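Local coordinates for VirK protein (Legionella pneumophila, PDB 5XTA) that is of unknown function but belongs to the VirK family, adopts a novel fold and is probably associated with type II secretion, at residues Ile20-Asn25 and Val42-Val47; Met74-Lys79 and Ile90-Leu95. The protein carries 3 engineered substitutions. All coordinates share one frame; numbering follows the deposited sequence. Where two conformers were deposited one is given.

Contact 1 (Ile20-Asn25 and Val42-Val47); sequences ITFVIN and VTPNAV
Thr43 O is the best-held polar atom here, gripped by two hydrogen bonds, from Arg19 NH2 and from Asn45 ND2 of a neighbouring subunit. Val42 O accepts from Phe22 N at 2.8 Å with an N-H...O angle of 164°, almost along the C=O axis, and Thr21 CA adds a weak C-H...O approach to the same oxygen at 3.6 Å. Val42 N returns a bond to Phe22 O, also 2.8 Å, so Phe22 and Val42 form an antiparallel hydrogen-bonded pair with both side chains on one face of the sheet. Beyond this pair, the OG1 of Thr43 stands anti to its backbone N (chi1 175°), which leaves CG2 in the crowded position and lets OG1 donate to Ile20 O at 3.0 Å, from 47° above the carbonyl plane rather than along a lone pair. Thr21 OG1 presses on Thr43 CB at 3.2 Å, while the two hydroxyls form no bond with each other. Pro44 then meets the Phe22 ring at its edge, CG lying 3.8 Å from CE2 and close to the ring plane, the two side chains crossing at about a right angle. Ile20 CG2 lies over one face of that ring, 3.7 Å above its plane and offset toward the rim; Phe80 and Phe116 also meet the ring. Val42 at one end and Ala46-Val47 at the other each pair with a strand of a different neighbouring subunit, so both sheets run on across the interfaces. The whole is a worked example of a strand pair giving way to a short connection: residues 42-47 leave strand 38-42, outermost within this chain in the three-stranded antiparallel sheet, and enter strand 46-50 of the six-stranded one, a crossing between the two sheets of this VirK fold.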
loop_
_atom_site.group_PDB
_atom_site.type_symbol
_atom_site.label_atom_id
_atom_site.label_comp_id
_atom_site.label_asym_id
_atom_site.label_seq_id
_atom_site.Cartn_x
_atom_site.Cartn_y
_atom_site.Cartn_z
ATOM N N ILE A 20 9.730 -7.719 -0.115
ATOM C CA ILE A 20 10.800 -7.468 -1.060
ATOM C C ILE A 20 10.778 -6.035 -1.636
ATOM O O ILE A 20 9.731 -5.502 -1.971
ATOM C CB ILE A 20 10.640 -8.500 -2.206
ATOM C CG1 ILE A 20 10.776 -9.956 -1.678
ATOM C CG2 ILE A 20 11.592 -8.276 -3.339
ATOM C CD1 ILE A 20 11.910 -10.206 -0.700
ATOM N N THR A 21 11.948 -5.456 -1.833
ATOM C CA THR A 21 12.106 -4.169 -2.504
ATOM C C THR A 21 13.043 -4.328 -3.701
ATOM O O THR A 21 14.132 -4.907 -3.584
ATOM C CB THR A 21 12.635 -3.088 -1.538
ATOM O OG1 THR A 21 11.669 -2.869 -0.508
ATOM C CG2 THR A 21 12.846 -1.756 -2.253
ATOM N N PHE A 22 12.603 -3.791 -4.838
ATOM C CA PHE A 22 13.372 -3.737 -6.079
ATOM C C PHE A 22 13.964 -2.340 -6.256
ATOM O O PHE A 22 13.227 -1.343 -6.194
ATOM C CB PHE A 22 12.511 -4.073 -7.292
ATOM C CG PHE A 22 11.889 -5.414 -7.212
ATOM C CD1 PHE A 22 12.653 -6.551 -7.381
ATOM C CD2 PHE A 22 10.547 -5.562 -6.891
ATOM C CE1 PHE A 22 12.092 -7.818 -7.283
ATOM C CE2 PHE A 22 9.996 -6.827 -6.762
ATOM C CZ PHE A 22 10.767 -7.953 -6.983
ATOM N N VAL A 23 15.293 -2.308 -6.439
ATOM C CA VAL A 23 16.034 -1.099 -6.782
ATOM C C VAL A 23 16.669 -1.258 -8.170
ATOM O O VAL A 23 17.487 -2.154 -8.415
ATOM C CB VAL A 23 17.057 -0.725 -5.712
ATOM C CG1 VAL A 23 17.700 0.611 -6.033
ATOM C CG2 VAL A 23 16.383 -0.616 -4.353
ATOM N N ILE A 24 16.254 -0.401 -9.083
ATOM C CA ILE A 24 16.669 -0.485 -10.452
ATOM C C ILE A 24 17.439 0.728 -10.851
ATOM O O ILE A 24 16.952 1.863 -10.712
ATOM C CB ILE A 24 15.462 -0.662 -11.353
ATOM C CG1 ILE A 24 14.688 -1.824 -10.736
ATOM C CG2 ILE A 24 15.899 -0.897 -12.810
ATOM C CD1 ILE A 24 13.738 -2.546 -11.609
ATOM N N ASN A 25 18.630 0.472 -11.383
ATOM C CA ASN A 25 19.510 1.531 -11.910
ATOM C C ASN A 25 19.443 1.523 -13.435
ATOM O O ASN A 25 20.074 0.681 -14.114
ATOM C CB ASN A 25 20.912 1.319 -11.360
ATOM C CG ASN A 25 21.864 2.458 -11.677
ATOM O OD1 ASN A 25 21.573 3.382 -12.433
ATOM N ND2 ASN A 25 23.020 2.388 -11.062
ATOM N N VAL A 42 11.024 0.272 -5.753
ATOM C CA VAL A 42 9.597 -0.098 -5.647
ATOM C C VAL A 42 9.493 -1.269 -4.687
ATOM O O VAL A 42 10.231 -2.221 -4.811
ATOM C CB VAL A 42 8.971 -0.539 -7.003
ATOM C CG1 VAL A 42 7.518 -1.015 -6.838
ATOM C CG2 VAL A 42 8.994 0.593 -8.033
ATOM N N THR A 43 8.525 -1.211 -3.775
ATOM C CA THR A 43 8.231 -2.341 -2.912
ATOM C C THR A 43 6.765 -2.757 -3.077
ATOM O O THR A 43 5.884 -2.153 -2.518
ATOM C CB THR A 43 8.676 -2.169 -1.426
ATOM O OG1 THR A 43 8.232 -3.304 -0.656
ATOM C CG2 THR A 43 8.150 -0.968 -0.768
ATOM N N PRO A 44 6.519 -3.820 -3.853
ATOM C CA PRO A 44 5.162 -4.341 -3.994
ATOM C C PRO A 44 4.719 -5.069 -2.761
ATOM O O PRO A 44 5.545 -5.607 -2.035
ATOM C CB PRO A 44 5.259 -5.284 -5.179
ATOM C CG PRO A 44 6.707 -5.349 -5.574
ATOM C CD PRO A 44 7.525 -4.640 -4.548
ATOM N N ASN A 45 3.418 -5.088 -2.490
ATOM C CA ASN A 45 2.930 -5.827 -1.313
ATOM C C ASN A 45 2.715 -7.327 -1.579
ATOM O O ASN A 45 2.352 -8.050 -0.660
ATOM C CB ASN A 45 1.658 -5.189 -0.782
ATOM C CG ASN A 45 0.431 -5.642 -1.510
ATOM O OD1 ASN A 45 0.412 -5.710 -2.755
ATOM N ND2 ASN A 45 -0.613 -5.967 -0.750
ATOM N N ALA A 46 2.927 -7.757 -2.839
ATOM C CA ALA A 46 2.772 -9.144 -3.290
ATOM C C ALA A 46 3.860 -9.535 -4.301
ATOM O O ALA A 46 4.344 -8.715 -5.076
ATOM C CB ALA A 46 1.411 -9.327 -3.930
ATOM N N VAL A 47 4.268 -10.796 -4.253
ATOM C CA VAL A 47 5.358 -11.304 -5.088
ATOM C C VAL A 47 5.156 -12.822 -5.164
ATOM O O VAL A 47 4.536 -13.447 -4.254
ATOM C CB VAL A 47 6.745 -10.880 -4.517
ATOM C CG1 VAL A 47 6.935 -11.426 -3.124
ATOM C CG2 VAL A 47 7.906 -11.307 -5.403
#

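Contact 2 (Met74-Lys79 and Ile90-Leu95); sequences MFDYSK and IKTTVL
A long beta hairpin, strands 74-83 and 87-96, supplies both segments, whose directions lie 158° apart. Three hydrogen-bonded pairs, Phe75 with Leu95, Tyr77 with Thr93 and Lys79 with Lys91, give six main-chain bonds; the shortest runs from Thr93 N to Tyr77 O at 2.7 Å. Between them, the non-hydrogen-bonded pair of Ser78 and Thr92 is joined by its side chains instead. Each hydroxyl is anti to its own carbonyl carbon, so that Ser78 OG and Thr92 OG1 meet tip to tip at 3.0 Å. On the same face Asp76 lies alongside Val94, its OD1 3.6 Å from both CG1 and CG2 of the valine. Asp66 brings a second carboxylate close to that oxygen, which may raise the proton affinity of the pair. The side chain of selenomethionine Met74, bent at chi3, crosses that of Val94 obliquely, and its SE touches CG1 at 3.7 Å. On the other face Leu95 CD1 reaches diagonally to Tyr77 CB at 4.3 Å, and Tyr77 OH bonds to Asp65 of a neighbouring subunit. Within the six-stranded sheet the hairpin is central, with strand 54-63 bonded along 74-83 and strand 102-111 along 87-96.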
loop_
_atom_site.group_PDB
_atom_site.type_symbol
_atom_site.label_atom_id
_atom_site.label_comp_id
_atom_site.label_asym_id
_atom_site.label_seq_id
_atom_site.Cartn_x
_atom_site.Cartn_y
_atom_site.Cartn_z
HETATM N N MSE A 74 -2.904 8.820 -15.433
HETATM C CA MSE A 74 -2.460 7.577 -16.045
HETATM C C MSE A 74 -1.975 6.616 -15.005
HETATM O O MSE A 74 -1.619 7.006 -13.892
HETATM C CB MSE A 74 -1.296 7.871 -16.974
HETATM C CG MSE A 74 -1.779 8.436 -18.296
HETATM SE SE MSE A 74 -0.140 8.872 -19.264
HETATM C CE MSE A 74 0.309 10.403 -18.103
ATOM N N PHE A 75 -1.972 5.335 -15.348
ATOM C CA PHE A 75 -1.280 4.319 -14.503
ATOM C C PHE A 75 -0.103 3.838 -15.316
ATOM O O PHE A 75 -0.268 3.493 -16.488
ATOM C CB PHE A 75 -2.141 3.126 -14.183
ATOM C CG PHE A 75 -3.289 3.427 -13.261
ATOM C CD1 PHE A 75 -3.058 3.754 -11.931
ATOM C CD2 PHE A 75 -4.591 3.318 -13.704
ATOM C CE1 PHE A 75 -4.121 4.010 -11.072
ATOM C CE2 PHE A 75 -5.655 3.562 -12.857
ATOM C CZ PHE A 75 -5.416 3.911 -11.534
ATOM N N ASP A 76 1.071 3.834 -14.686
ATOM C CA ASP A 76 2.229 3.131 -15.203
ATOM C C ASP A 76 2.233 1.813 -14.502
ATOM O O ASP A 76 2.587 1.736 -13.328
ATOM C CB ASP A 76 3.519 3.881 -14.887
ATOM C CG ASP A 76 3.737 5.063 -15.767
ATOM O OD1 ASP A 76 2.959 5.309 -16.727
ATOM O OD2 ASP A 76 4.713 5.772 -15.471
ATOM N N TYR A 77 1.849 0.780 -15.223
ATOM C CA TYR A 77 1.887 -0.566 -14.727
ATOM C C TYR A 77 3.210 -1.249 -15.109
ATOM O O TYR A 77 3.509 -1.452 -16.310
ATOM C CB TYR A 77 0.713 -1.348 -15.296
ATOM C CG TYR A 77 0.735 -2.816 -14.981
ATOM C CD1 TYR A 77 0.403 -3.276 -13.719
ATOM C CD2 TYR A 77 1.103 -3.755 -15.941
ATOM C CE1 TYR A 77 0.394 -4.637 -13.428
ATOM C CE2 TYR A 77 1.125 -5.111 -15.647
ATOM C CZ TYR A 77 0.772 -5.547 -14.384
ATOM O OH TYR A 77 0.789 -6.871 -14.070
ATOM N N SER A 78 3.975 -1.632 -14.093
ATOM C CA SER A 78 5.244 -2.294 -14.275
ATOM C C SER A 78 5.151 -3.733 -13.825
ATOM O O SER A 78 4.721 -4.000 -12.714
ATOM C CB SER A 78 6.297 -1.571 -13.483
ATOM O OG SER A 78 6.460 -0.282 -14.025
ATOM N N LYS A 79 5.548 -4.645 -14.717
ATOM C CA LYS A 79 5.655 -6.071 -14.453
ATOM C C LYS A 79 7.150 -6.468 -14.352
ATOM O O LYS A 79 7.927 -6.205 -15.255
ATOM C CB LYS A 79 4.934 -6.804 -15.583
ATOM C CG LYS A 79 5.059 -8.318 -15.591
ATOM C CD LYS A 79 4.301 -8.933 -14.450
ATOM C CE LYS A 79 4.388 -10.451 -14.550
ATOM N NZ LYS A 79 3.865 -11.080 -13.326
ATOM N N ILE A 90 11.772 -5.532 -16.867
ATOM C CA ILE A 90 10.675 -4.712 -16.380
ATOM C C ILE A 90 9.943 -4.258 -17.600
ATOM O O ILE A 90 10.511 -3.612 -18.471
ATOM C CB ILE A 90 11.100 -3.483 -15.575
ATOM C CG1 ILE A 90 12.055 -3.873 -14.444
ATOM C CG2 ILE A 90 9.864 -2.753 -15.037
ATOM C CD1 ILE A 90 13.507 -3.944 -14.841
ATOM N N LYS A 91 8.681 -4.620 -17.666
ATOM C CA LYS A 91 7.836 -4.158 -18.706
ATOM C C LYS A 91 6.791 -3.193 -18.141
ATOM O O LYS A 91 6.027 -3.533 -17.252
ATOM C CB LYS A 91 7.210 -5.327 -19.432
ATOM C CG LYS A 91 6.352 -4.809 -20.580
ATOM C CD LYS A 91 6.104 -5.801 -21.680
ATOM C CE LYS A 91 5.432 -5.108 -22.864
ATOM N NZ LYS A 91 4.455 -5.995 -23.535
ATOM N N THR A 92 6.814 -1.963 -18.628
ATOM C CA THR A 92 5.897 -0.933 -18.171
ATOM C C THR A 92 4.861 -0.658 -19.242
ATOM O O THR A 92 5.212 -0.407 -20.384
ATOM C CB THR A 92 6.656 0.344 -17.825
ATOM O OG1 THR A 92 7.593 0.026 -16.807
ATOM C CG2 THR A 92 5.667 1.468 -17.308
ATOM N N THR A 93 3.595 -0.757 -18.874
ATOM C CA THR A 93 2.482 -0.519 -19.758
ATOM C C THR A 93 1.749 0.716 -19.262
ATOM O O THR A 93 1.363 0.811 -18.071
ATOM C CB THR A 93 1.559 -1.754 -19.792
ATOM O OG1 THR A 93 2.295 -2.868 -20.321
ATOM C CG2 THR A 93 0.339 -1.509 -20.657
ATOM N N VAL A 94 1.554 1.677 -20.155
ATOM C CA VAL A 94 0.966 2.930 -19.740
ATOM C C VAL A 94 -0.510 2.912 -20.110
ATOM O O VAL A 94 -0.854 2.667 -21.276
ATOM C CB VAL A 94 1.697 4.125 -20.350
ATOM C CG1 VAL A 94 1.120 5.408 -19.834
ATOM C CG2 VAL A 94 3.186 4.070 -20.048
ATOM N N LEU A 95 -1.364 3.185 -19.117
ATOM C CA LEU A 95 -2.817 3.102 -19.232
ATOM C C LEU A 95 -3.503 4.402 -18.818
ATOM O O LEU A 95 -3.123 5.016 -17.839
ATOM C CB LEU A 95 -3.317 1.978 -18.333
ATOM C CG LEU A 95 -2.671 0.610 -18.568
ATOM C CD1 LEU A 95 -2.853 -0.228 -17.324
ATOM C CD2 LEU A 95 -3.255 -0.090 -19.783
#

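Both contacts are mostly buried, yet they differ in regularity. Contact 1 holds a single bridge at a strand end and makes up the rest with a side-chain hydroxyl and a proline, every touching residue buried. Contact 2 repeats main-chain pairing over its full length inside one hairpin, with Lys91 exposed at one end. Residues 42-47 lead into an outermost strand of the six-stranded sheet within this chain, whereas contact 2 lies near the middle of that sheet. Their centres are 14 Å apart, but Ile24 CD1 of strand 21-25 packs on Ile90 CD1 of strand 87-96 at 3.5 Å, joining the two sheets. Both also touch the same neighbouring subunit.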